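Local structure of dihydroneopterin triphosphate diphosphatase (Escherichia coli O157:H7, 5U7F) at residues 78-83 and 95-100; 68-73 and 105-110; 27-32 and 115-120; 10-15 and 51-56. The protein probably hydrolyses dihydroneopterin triphosphate to the monophosphate and pyrophosphate, a step needed for efficient folate biosynthesis. All blocks are in the same frame, centred on the assembly; numbering follows the deposited sequence.

How the contacts relate
Contact 4 is the buried one, its centre about 7 Å from that of the chain, and it is purely apolar across the strand-helix interface. The other three are partly buried and lie farther out. Contacts 1 and 2 use the same strands, 72-82 and 97-107, with centres about 27 Å apart: contact 1 is regular antiparallel pairing with salt bridges on one face, whereas in contact 2 the strands part and water enters between them. Contact 3 joins strands 23-29 and 118-125 at the opposite edge of the sheet. Contacts 3 and 4 meet at the metal site, where Glu117 and Glu56 share a cobalt ion, and Ser11 links contact 4 to Asn98 and Thr99 of contact 1.

Contact 1: 78-83 and 95-100; sequences TVEFEI and VTRNTE. With SO4 (sulfate ion), chain B.
The axes of strand segments 78-82 and 97-100 run antiparallel, 156° apart, with Val79-Glu100 and Phe81-Asn98 as hydrogen-bonded pairs and Glu80-Thr99 and Glu82-Arg97 as non-hydrogen-bonded ones. A further backbone bond, Ile83 N to Thr96 O at 2.9 Å, extends the pairing beyond the strands. On one face Arg97 joins two glutamates in a salt-bridge network. Its NE, placed by a bend at chi3 (-61°), meets Glu80 OE2 at 2.8 Å, on the anti side of the carboxylate, and its NH1 reaches the anti lone pair of Glu82 OE1 at 3.2 Å. Phe81 C lies over the centre of one guanidinium face. A sulfate, probably from the crystallisation liquor, takes bonds from Arg97 NH1 to its O2 (2.9 Å) and from Glu82 N to its O3. On the other face the Phe81 ring lies alongside Asn98, ring and amide planes 35° apart, with CZ 3.5 Å from Asn98 ND2, which bonds Ser11. Glu100 CD sits at the ring edge, 3.7 Å from Phe81 CE2, and its OE1 is held by Ser137 and Trp102. This antiparallel strand pair of the Nudix sheet carries Phe81, Glu82 and Ile83 of the predicted substrate site.

Contact 2: 68-73 and 105-110; sequences EQLTLI and LALPHE
Leu70 meets both Leu107 and Pro108, with a different methyl and at a different angle for each. Its CD1 touches Leu107 CD2 at 3.8 Å, the two side chains crossing slantwise, while its CD2 lies 4.1 Å from Pro108 CD with the side chains at about a right angle. The branched end of Leu70 is thus divided between two consecutive residues. Leu105 reaches the base of the same side chain: its CD1, set by chi2 (63°), lies 4.1 Å from Leu70 CB and 3.6 Å from Thr71 O. Leu72 adds a looser touch, its CD1 4.3 Å from Leu105 CB. The backbones diverge over the same residues, CA to CA distance rising from 5.2 Å at Leu72-Leu105 to 7.4 Å at Leu70-Leu107. Where direct bonding lapses, water takes over: one molecule accepts from Thr71 N and donates to Ala106 O. A second, between Thr71 O and Ala106 N, lies too close to the Thr71 oxygen and is doubtful as a bridge. Regular pairing resumes one step along, between Ile73 and Cys104. Leu72 touches Ala53 and Met54, and Leu105 touches Val57, all of helix 49-61. This is an antiparallel strand pair of the Nudix sheet splaying at its end, one water joining the backbones, with Leu72 and Leu105 against the helix and Leu70 against the loop residues Ile63 and Val65.

Contact 3: 27-32 and 115-120; sequences LQRRDD and FTEHLA. With CO (cobalt (II) ion), chain E; CO (cobalt (II) ion), chain F.
Leu27 packs its CB over one face of the His118 ring, 3.6 Å from the centroid and 19° off the normal, a CH-pi contact that forms the tight part of this interface. Two backbone bonds fix it in place: Gln28 N to Ala120 O at 3.0 Å, almost straight at 176°, and Leu119 N to Gln28 O at 2.9 Å. The same Gln28 oxygen also lies only 3.1 Å from His118 CB, and His118 NE2 is hydrogen-bonded to Gln37, so the ring is held at its far end as well. The looser side is at Arg30 and Leu119, both exposed to solvent. Arg30 lays CG against Glu117 O at 3.3 Å and crosses Leu119 at about a right angle, while a water joins Arg30 N to Glu117 O. Arg29, which probably binds substrate, grips Asp31 side-on with NE and NH2; its NH1 bonds Gln37 and stays 3.8 Å from Glu117 OE1. The metal site is a separate matter. CG of Glu117 is anti to the backbone N (chi1 -174°) and the chain continues extended; OE1 and OE2 each bind one cobalt ion at 2.1 Å. Glu56 and Glu60 share the OE2 ion, Thr40 (through its backbone O) and Glu60 the OE1 ion. The chain turns a corner at Leu119, strand 23-29 lies between strands 36-42 and 118-125, and Val61 and Glu60 of helix 49-61 touch Leu27 and His118.

Contact 4: 10-15 and 51-56; sequences VSILVV and QAAMRE. With CO (cobalt (II) ion), chain D; CO (cobalt (II) ion), chain E.
Ile12 presses its CD1 against Ala53 of the helix, 3.6 Å from the CA. Its CG1, held between the backbone N and the carbonyl carbon (chi1 56°), is thereby brought to 4.2 Å from Ala52 CB. Val14, two residues on and on the same strand face, meets Ala53 CB with CG2 at 3.7 Å. These alanines offer only methyls, and the axes of strand 10-15 and helix 51-56 approach to 8.3 Å while crossing at -57°. This is the Nudix box helix lying on the central sheet, in the alpha/beta/alpha sandwich of the family, with Leu13 on the other strand face meeting helix 136-147. Further along the helix, Glu56 CB brushes Ile12 CD1 before its chain bends at chi2 (-75°). Its carboxylate bridges two metals, OE1 and OE2 each binding a different cobalt ion at 2.1 Å, and one water spans the same pair. Arg55 NH1 gives Glu56 OE2 a salt bridge of 2.8 Å from above the carboxylate plane, and Arg55 NH2 is itself paired with Glu47. Around the apolar part, Phe103 and Val43 touch Ile12, and Val39 touches Glu56; Glu60 and Glu117 bind the cobalt ion that Glu56 OE1 holds.

Contact 1: 78-83 and 95-100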
# COMPACT_ATOMS: atom_id res chain seq x y z
N THR A 78 5.54 -8.98 8.38
CA THR A 78 6.63 -8.45 7.57
C THR A 78 7.04 -9.55 6.59
O THR A 78 7.24 -10.70 6.99
CB THR A 78 7.84 -8.02 8.42
OG1 THR A 78 7.51 -6.88 9.22
CG2 THR A 78 9.03 -7.64 7.56
N VAL A 79 7.17 -9.20 5.31
CA VAL A 79 7.66 -10.14 4.30
C VAL A 79 8.81 -9.49 3.56
O VAL A 79 9.01 -8.29 3.66
CB VAL A 79 6.55 -10.52 3.32
CG1 VAL A 79 5.45 -11.30 4.06
CG2 VAL A 79 6.02 -9.27 2.65
N GLU A 80 9.56 -10.31 2.83
CA GLU A 80 10.68 -9.85 2.02
C GLU A 80 10.51 -10.41 0.61
O GLU A 80 10.17 -11.57 0.43
CB GLU A 80 12.01 -10.29 2.62
CG GLU A 80 13.21 -9.77 1.85
CD GLU A 80 14.52 -10.39 2.31
OE1 GLU A 80 14.91 -10.18 3.48
OE2 GLU A 80 15.17 -11.10 1.49
N PHE A 81 10.70 -9.57 -0.40
CA PHE A 81 10.49 -10.02 -1.75
C PHE A 81 11.52 -9.40 -2.67
O PHE A 81 12.19 -8.41 -2.33
CB PHE A 81 9.07 -9.72 -2.24
CG PHE A 81 8.66 -8.28 -2.14
CD1 PHE A 81 9.01 -7.35 -3.10
CD2 PHE A 81 7.84 -7.87 -1.09
CE1 PHE A 81 8.58 -6.03 -2.99
CE2 PHE A 81 7.43 -6.58 -0.99
CZ PHE A 81 7.79 -5.67 -1.93
N GLU A 82 11.64 -10.02 -3.84
CA GLU A 82 12.53 -9.56 -4.88
C GLU A 82 11.91 -8.35 -5.56
O GLU A 82 10.73 -8.36 -5.95
CB GLU A 82 12.80 -10.67 -5.89
CG GLU A 82 13.76 -10.28 -7.04
CD GLU A 82 15.24 -10.31 -6.65
OE1 GLU A 82 15.59 -10.91 -5.61
OE2 GLU A 82 16.07 -9.70 -7.42
N ILE A 83 12.70 -7.29 -5.66
CA ILE A 83 12.32 -6.09 -6.38
C ILE A 83 12.15 -6.43 -7.87
O ILE A 83 13.02 -7.06 -8.46
CB ILE A 83 13.36 -4.97 -6.17
CG1 ILE A 83 13.44 -4.65 -4.68
CG2 ILE A 83 13.00 -3.69 -6.96
CD1 ILE A 83 14.49 -3.67 -4.24
N VAL A 95 21.22 -3.67 -4.48
CA VAL A 95 19.98 -3.87 -3.73
C VAL A 95 18.94 -4.56 -4.62
O VAL A 95 18.56 -4.02 -5.64
CB VAL A 95 19.40 -2.53 -3.22
CG1 VAL A 95 18.01 -2.75 -2.63
CG2 VAL A 95 20.29 -1.93 -2.15
N THR A 96 18.52 -5.74 -4.22
CA THR A 96 17.53 -6.54 -4.95
C THR A 96 16.34 -7.05 -4.12
O THR A 96 15.37 -7.61 -4.66
CB THR A 96 18.25 -7.75 -5.57
OG1 THR A 96 18.79 -8.56 -4.52
CG2 THR A 96 19.38 -7.32 -6.50
N ARG A 97 16.42 -6.90 -2.79
CA ARG A 97 15.40 -7.40 -1.85
C ARG A 97 14.73 -6.24 -1.14
O ARG A 97 15.42 -5.31 -0.73
CB ARG A 97 16.02 -8.33 -0.78
CG ARG A 97 16.93 -9.45 -1.33
CD ARG A 97 16.15 -10.48 -2.12
NE ARG A 97 15.13 -11.14 -1.28
CZ ARG A 97 14.15 -11.90 -1.75
NH1 ARG A 97 14.04 -12.12 -3.05
NH2 ARG A 97 13.28 -12.44 -0.92
N ASN A 98 13.41 -6.31 -0.97
CA ASN A 98 12.66 -5.28 -0.25
C ASN A 98 11.92 -5.93 0.90
O ASN A 98 11.37 -7.01 0.74
CB ASN A 98 11.67 -4.54 -1.13
CG ASN A 98 10.93 -3.44 -0.35
OD1 ASN A 98 11.37 -2.30 -0.28
ND2 ASN A 98 9.84 -3.82 0.30
N THR A 99 11.99 -5.30 2.06
CA THR A 99 11.29 -5.79 3.24
C THR A 99 10.08 -4.88 3.51
O THR A 99 10.22 -3.66 3.64
CB THR A 99 12.21 -5.82 4.46
OG1 THR A 99 13.35 -6.66 4.19
CG2 THR A 99 11.46 -6.38 5.63
N GLU A 100 8.91 -5.48 3.64
CA GLU A 100 7.65 -4.76 3.66
C GLU A 100 6.83 -5.12 4.90
O GLU A 100 6.57 -6.30 5.12
CB GLU A 100 6.83 -5.13 2.43
CG GLU A 100 5.45 -4.50 2.31
CD GLU A 100 4.72 -5.01 1.06
OE1 GLU A 100 4.21 -6.17 1.07
OE2 GLU A 100 4.66 -4.27 0.06
S SO4 B . 10.30 -13.68 -4.17
O1 SO4 B . 10.72 -14.44 -5.35
O2 SO4 B . 11.46 -13.41 -3.35
O3 SO4 B . 9.71 -12.43 -4.63
O4 SO4 B . 9.32 -14.46 -3.42
O HOH W 1 14.18 -8.77 6.00
O HOH W 2 18.11 -11.22 -5.04

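Contact 2: 68-73 and 105-110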
# COMPACT_ATOMS: atom_id res chain seq x y z
N GLU A 68 -9.23 12.48 11.28
CA GLU A 68 -10.47 11.73 11.07
C GLU A 68 -10.72 10.69 12.15
O GLU A 68 -11.70 9.95 12.07
CB GLU A 68 -10.46 11.00 9.73
CG GLU A 68 -10.61 11.88 8.50
CD GLU A 68 -11.15 11.11 7.30
OE1 GLU A 68 -11.94 10.16 7.50
OE2 GLU A 68 -10.81 11.46 6.15
N GLN A 69 -9.82 10.59 13.12
CA GLN A 69 -9.92 9.60 14.18
C GLN A 69 -10.12 8.18 13.63
O GLN A 69 -10.80 7.36 14.23
CB GLN A 69 -11.07 9.96 15.12
CG GLN A 69 -11.35 11.46 15.17
CD GLN A 69 -12.02 11.90 16.44
OE1 GLN A 69 -11.94 11.22 17.47
NE2 GLN A 69 -12.69 13.05 16.37
N LEU A 70 -9.50 7.91 12.49
CA LEU A 70 -9.51 6.57 11.95
C LEU A 70 -8.42 5.80 12.66
O LEU A 70 -7.56 6.40 13.29
CB LEU A 70 -9.29 6.57 10.43
CG LEU A 70 -10.29 7.41 9.63
CD1 LEU A 70 -9.73 7.74 8.26
CD2 LEU A 70 -11.63 6.69 9.48
N THR A 71 -8.45 4.48 12.54
CA THR A 71 -7.50 3.62 13.24
C THR A 71 -6.63 2.83 12.25
O THR A 71 -7.11 1.95 11.52
CB THR A 71 -8.24 2.65 14.18
OG1 THR A 71 -9.17 3.40 14.98
CG2 THR A 71 -7.26 1.93 15.08
N LEU A 72 -5.34 3.15 12.24
CA LEU A 72 -4.39 2.44 11.40
C LEU A 72 -3.92 1.20 12.15
O LEU A 72 -3.30 1.29 13.20
CB LEU A 72 -3.22 3.34 11.05
CG LEU A 72 -2.12 2.67 10.22
CD1 LEU A 72 -2.62 2.45 8.81
CD2 LEU A 72 -0.86 3.51 10.24
N ILE A 73 -4.27 0.02 11.64
CA ILE A 73 -3.92 -1.20 12.37
C ILE A 73 -2.63 -1.81 11.85
O ILE A 73 -2.46 -1.99 10.65
CB ILE A 73 -5.05 -2.23 12.26
CG1 ILE A 73 -6.32 -1.67 12.94
CG2 ILE A 73 -4.62 -3.58 12.88
CD1 ILE A 73 -7.54 -2.51 12.72
N LEU A 105 -6.29 -0.43 6.99
CA LEU A 105 -7.05 0.78 7.30
C LEU A 105 -8.48 0.62 6.79
O LEU A 105 -8.74 0.53 5.60
CB LEU A 105 -6.40 2.03 6.72
CG LEU A 105 -7.21 3.33 6.87
CD1 LEU A 105 -7.38 3.66 8.35
CD2 LEU A 105 -6.56 4.47 6.13
N ALA A 106 -9.40 0.59 7.75
CA ALA A 106 -10.81 0.39 7.48
C ALA A 106 -11.47 1.76 7.44
O ALA A 106 -11.39 2.49 8.41
CB ALA A 106 -11.43 -0.48 8.55
N LEU A 107 -12.04 2.13 6.29
CA LEU A 107 -12.88 3.31 6.22
C LEU A 107 -14.31 2.88 6.45
O LEU A 107 -14.67 1.72 6.19
CB LEU A 107 -12.74 4.01 4.87
CG LEU A 107 -11.31 4.34 4.46
CD1 LEU A 107 -11.31 4.99 3.08
CD2 LEU A 107 -10.61 5.24 5.48
N PRO A 108 -15.16 3.79 6.94
CA PRO A 108 -16.52 3.33 7.19
C PRO A 108 -17.31 3.04 5.92
O PRO A 108 -18.15 2.14 5.91
CB PRO A 108 -17.16 4.48 7.98
CG PRO A 108 -16.28 5.66 7.76
CD PRO A 108 -14.90 5.12 7.52
N HIS A 109 -17.01 3.78 4.86
CA HIS A 109 -17.67 3.65 3.57
C HIS A 109 -16.66 3.85 2.44
O HIS A 109 -15.62 4.47 2.64
CB HIS A 109 -18.80 4.69 3.40
CG HIS A 109 -19.84 4.67 4.49
ND1 HIS A 109 -20.90 3.78 4.49
CD2 HIS A 109 -19.98 5.42 5.61
CE1 HIS A 109 -21.65 3.99 5.56
NE2 HIS A 109 -21.11 4.98 6.26
N GLU A 110 -16.99 3.35 1.26
CA GLU A 110 -16.25 3.74 0.06
C GLU A 110 -16.36 5.27 -0.02
O GLU A 110 -17.33 5.85 0.48
CB GLU A 110 -16.80 3.05 -1.20
CG GLU A 110 -16.76 1.54 -1.06
CD GLU A 110 -17.29 0.79 -2.25
OE1 GLU A 110 -17.54 1.41 -3.30
OE2 GLU A 110 -17.47 -0.44 -2.13
O HOH W 3 -8.65 0.29 10.62
O HOH W 4 -10.56 3.02 10.84

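Contact 3: 27-32 and 115-120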
# COMPACT_ATOMS: atom_id res chain seq x y z
N LEU A 27 -4.97 1.32 -6.65
CA LEU A 27 -4.42 2.52 -7.24
C LEU A 27 -3.47 2.13 -8.36
O LEU A 27 -2.67 1.24 -8.20
CB LEU A 27 -3.70 3.35 -6.17
CG LEU A 27 -4.46 3.70 -4.90
CD1 LEU A 27 -3.53 4.19 -3.82
CD2 LEU A 27 -5.44 4.78 -5.23
N GLN A 28 -3.59 2.82 -9.48
CA GLN A 28 -2.82 2.54 -10.71
C GLN A 28 -1.48 3.26 -10.71
O GLN A 28 -1.43 4.47 -10.66
CB GLN A 28 -3.63 2.98 -11.92
CG GLN A 28 -2.97 2.59 -13.23
CD GLN A 28 -3.80 3.00 -14.42
OE1 GLN A 28 -4.52 4.00 -14.37
NE2 GLN A 28 -3.69 2.25 -15.50
N ARG A 29 -0.36 2.53 -10.74
CA ARG A 29 0.94 3.20 -10.65
C ARG A 29 1.29 4.03 -11.89
O ARG A 29 0.82 3.74 -13.00
CB ARG A 29 2.07 2.21 -10.40
CG ARG A 29 2.04 1.62 -9.03
CD ARG A 29 3.34 0.85 -8.75
NE ARG A 29 4.50 1.73 -8.76
CZ ARG A 29 4.83 2.54 -7.75
NH1 ARG A 29 4.08 2.58 -6.65
NH2 ARG A 29 5.91 3.32 -7.84
N ARG A 30 2.09 5.07 -11.67
CA ARG A 30 2.53 5.94 -12.77
C ARG A 30 3.74 5.40 -13.52
O ARG A 30 3.87 5.59 -14.73
CB ARG A 30 2.85 7.33 -12.24
CG ARG A 30 1.63 8.22 -11.89
CD ARG A 30 2.06 9.69 -11.80
NE ARG A 30 2.91 9.93 -12.95
CZ ARG A 30 2.51 10.39 -14.13
NH1 ARG A 30 1.24 10.77 -14.31
NH2 ARG A 30 3.39 10.48 -15.13
N ASP A 31 4.64 4.72 -12.80
CA ASP A 31 5.88 4.21 -13.41
C ASP A 31 5.66 2.89 -14.15
O ASP A 31 6.38 2.54 -15.07
CB ASP A 31 6.98 4.02 -12.35
CG ASP A 31 6.51 3.22 -11.13
OD1 ASP A 31 5.35 2.74 -11.13
OD2 ASP A 31 7.31 3.07 -10.17
N ASP A 32 4.66 2.15 -13.69
CA ASP A 32 4.21 0.90 -14.28
C ASP A 32 2.67 0.94 -14.32
O ASP A 32 2.01 0.49 -13.39
CB ASP A 32 4.72 -0.30 -13.47
CG ASP A 32 4.38 -1.65 -14.11
OD1 ASP A 32 3.59 -1.67 -15.10
OD2 ASP A 32 4.90 -2.69 -13.63
N PHE A 115 -5.87 11.55 -5.40
CA PHE A 115 -4.58 10.86 -5.36
C PHE A 115 -3.48 11.74 -5.96
O PHE A 115 -3.77 12.66 -6.73
CB PHE A 115 -4.67 9.52 -6.10
CG PHE A 115 -5.30 9.62 -7.47
CD1 PHE A 115 -6.67 9.45 -7.62
CD2 PHE A 115 -4.54 9.91 -8.59
CE1 PHE A 115 -7.26 9.55 -8.87
CE2 PHE A 115 -5.13 10.02 -9.85
CZ PHE A 115 -6.50 9.83 -9.99
N THR A 116 -2.23 11.44 -5.61
CA THR A 116 -1.08 12.24 -6.04
C THR A 116 -0.00 11.42 -6.78
O THR A 116 0.58 11.88 -7.77
CB THR A 116 -0.43 12.93 -4.82
OG1 THR A 116 -0.00 11.95 -3.88
CG2 THR A 116 -1.43 13.85 -4.14
N GLU A 117 0.24 10.21 -6.32
CA GLU A 117 1.31 9.36 -6.84
C GLU A 117 0.86 8.45 -7.99
O GLU A 117 1.68 7.79 -8.64
CB GLU A 117 1.88 8.52 -5.66
CG GLU A 117 3.12 7.67 -5.95
CD GLU A 117 3.67 6.97 -4.69
OE1 GLU A 117 3.60 5.71 -4.61
OE2 GLU A 117 4.18 7.69 -3.78
N HIS A 118 -0.45 8.41 -8.26
CA HIS A 118 -1.02 7.40 -9.15
C HIS A 118 -1.79 8.01 -10.33
O HIS A 118 -1.92 9.21 -10.41
CB HIS A 118 -1.94 6.50 -8.34
CG HIS A 118 -1.21 5.68 -7.32
ND1 HIS A 118 -0.86 6.17 -6.09
CD2 HIS A 118 -0.73 4.41 -7.37
CE1 HIS A 118 -0.21 5.25 -5.40
NE2 HIS A 118 -0.13 4.16 -6.15
N LEU A 119 -2.30 7.17 -11.22
CA LEU A 119 -2.99 7.62 -12.43
C LEU A 119 -4.53 7.58 -12.29
O LEU A 119 -5.26 8.32 -12.98
CB LEU A 119 -2.57 6.76 -13.61
CG LEU A 119 -1.11 6.84 -14.07
CD1 LEU A 119 -0.79 5.75 -15.06
CD2 LEU A 119 -0.82 8.19 -14.70
N ALA A 120 -5.01 6.73 -11.38
CA ALA A 120 -6.43 6.36 -11.28
C ALA A 120 -6.63 5.54 -10.02
O ALA A 120 -5.64 5.03 -9.48
CB ALA A 120 -6.86 5.53 -12.44
CO CO E . 4.46 7.46 -1.67
CO CO F . 3.78 4.57 -2.79
O HOH W 5 5.24 3.11 -3.48
O HOH W 6 2.76 5.40 -9.05
O HOH W 7 6.10 8.43 -1.39
O HOH W 8 3.66 9.44 -1.45
O HOH W 9 1.97 3.42 -3.22

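Contact 4: 10-15 and 51-56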
# COMPACT_ATOMS: atom_id res chain seq x y z
N VAL A 10 13.21 -0.70 2.65
CA VAL A 10 12.37 -0.96 3.80
C VAL A 10 11.10 -0.16 3.55
O VAL A 10 11.15 1.06 3.35
CB VAL A 10 13.04 -0.54 5.13
CG1 VAL A 10 12.07 -0.67 6.31
CG2 VAL A 10 14.28 -1.36 5.39
N SER A 11 9.97 -0.84 3.49
CA SER A 11 8.73 -0.20 3.06
C SER A 11 7.53 -0.65 3.91
O SER A 11 7.64 -1.56 4.75
CB SER A 11 8.48 -0.50 1.59
OG SER A 11 8.08 -1.84 1.41
N ILE A 12 6.42 0.03 3.69
CA ILE A 12 5.15 -0.29 4.30
C ILE A 12 4.11 -0.48 3.22
O ILE A 12 4.25 0.00 2.09
CB ILE A 12 4.71 0.79 5.33
CG1 ILE A 12 4.64 2.19 4.74
CG2 ILE A 12 5.66 0.80 6.52
CD1 ILE A 12 3.37 2.50 4.00
N LEU A 13 3.10 -1.27 3.56
CA LEU A 13 1.94 -1.51 2.71
C LEU A 13 0.72 -1.22 3.57
O LEU A 13 0.66 -1.70 4.69
CB LEU A 13 1.92 -2.96 2.22
CG LEU A 13 0.60 -3.50 1.65
CD1 LEU A 13 0.49 -3.02 0.26
CD2 LEU A 13 0.56 -5.01 1.70
N VAL A 14 -0.20 -0.39 3.09
CA VAL A 14 -1.44 -0.14 3.83
C VAL A 14 -2.62 -0.59 2.99
O VAL A 14 -2.93 -0.03 1.92
CB VAL A 14 -1.62 1.34 4.22
CG1 VAL A 14 -2.93 1.52 5.00
CG2 VAL A 14 -0.44 1.83 5.03
N VAL A 15 -3.27 -1.66 3.42
CA VAL A 15 -4.45 -2.12 2.73
C VAL A 15 -5.63 -1.32 3.22
O VAL A 15 -6.05 -1.43 4.39
CB VAL A 15 -4.67 -3.64 2.92
CG1 VAL A 15 -5.85 -4.09 2.14
CG2 VAL A 15 -3.45 -4.42 2.43
N GLN A 51 4.74 5.49 11.46
CA GLN A 51 4.79 6.89 11.01
C GLN A 51 4.77 6.95 9.49
O GLN A 51 4.12 7.81 8.89
CB GLN A 51 6.03 7.59 11.54
CG GLN A 51 5.96 8.03 13.02
CD GLN A 51 7.33 8.32 13.63
OE1 GLN A 51 8.36 8.09 13.00
NE2 GLN A 51 7.34 8.80 14.88
N ALA A 52 5.48 6.03 8.87
CA ALA A 52 5.61 6.07 7.43
C ALA A 52 4.26 5.75 6.79
O ALA A 52 3.86 6.37 5.81
CB ALA A 52 6.69 5.10 6.96
N ALA A 53 3.57 4.78 7.37
CA ALA A 53 2.27 4.36 6.90
C ALA A 53 1.27 5.54 6.96
O ALA A 53 0.63 5.85 5.96
CB ALA A 53 1.77 3.19 7.73
N MET A 54 1.19 6.19 8.11
CA MET A 54 0.29 7.34 8.24
C MET A 54 0.68 8.43 7.25
O MET A 54 -0.20 9.04 6.63
CB MET A 54 0.29 7.88 9.66
CG MET A 54 -0.68 7.15 10.58
SD MET A 54 -1.03 8.08 12.08
CE MET A 54 0.63 8.50 12.63
N ARG A 55 1.98 8.64 7.05
CA ARG A 55 2.43 9.70 6.18
C ARG A 55 2.06 9.41 4.73
O ARG A 55 1.54 10.28 4.05
CB ARG A 55 3.93 9.93 6.28
CG ARG A 55 4.44 10.99 5.29
CD ARG A 55 5.90 11.14 5.32
NE ARG A 55 6.58 9.85 5.35
CZ ARG A 55 6.78 9.07 4.30
NH1 ARG A 55 6.38 9.46 3.08
NH2 ARG A 55 7.41 7.91 4.46
N GLU A 56 2.37 8.21 4.26
CA GLU A 56 2.07 7.82 2.89
C GLU A 56 0.56 7.82 2.62
O GLU A 56 0.12 8.11 1.52
CB GLU A 56 2.65 6.44 2.61
CG GLU A 56 4.16 6.43 2.60
CD GLU A 56 4.79 7.04 1.32
OE1 GLU A 56 4.07 7.17 0.33
OE2 GLU A 56 6.01 7.36 1.32
CO CO D . 7.51 7.75 -0.12
CO CO E . 4.46 7.46 -1.67
O HOH W 10 7.44 9.83 0.48
O HOH W 11 9.20 8.35 -1.55
O HOH W 7 6.10 8.43 -1.39
O HOH W 12 8.94 7.20 1.36
O HOH W 8 3.66 9.44 -1.45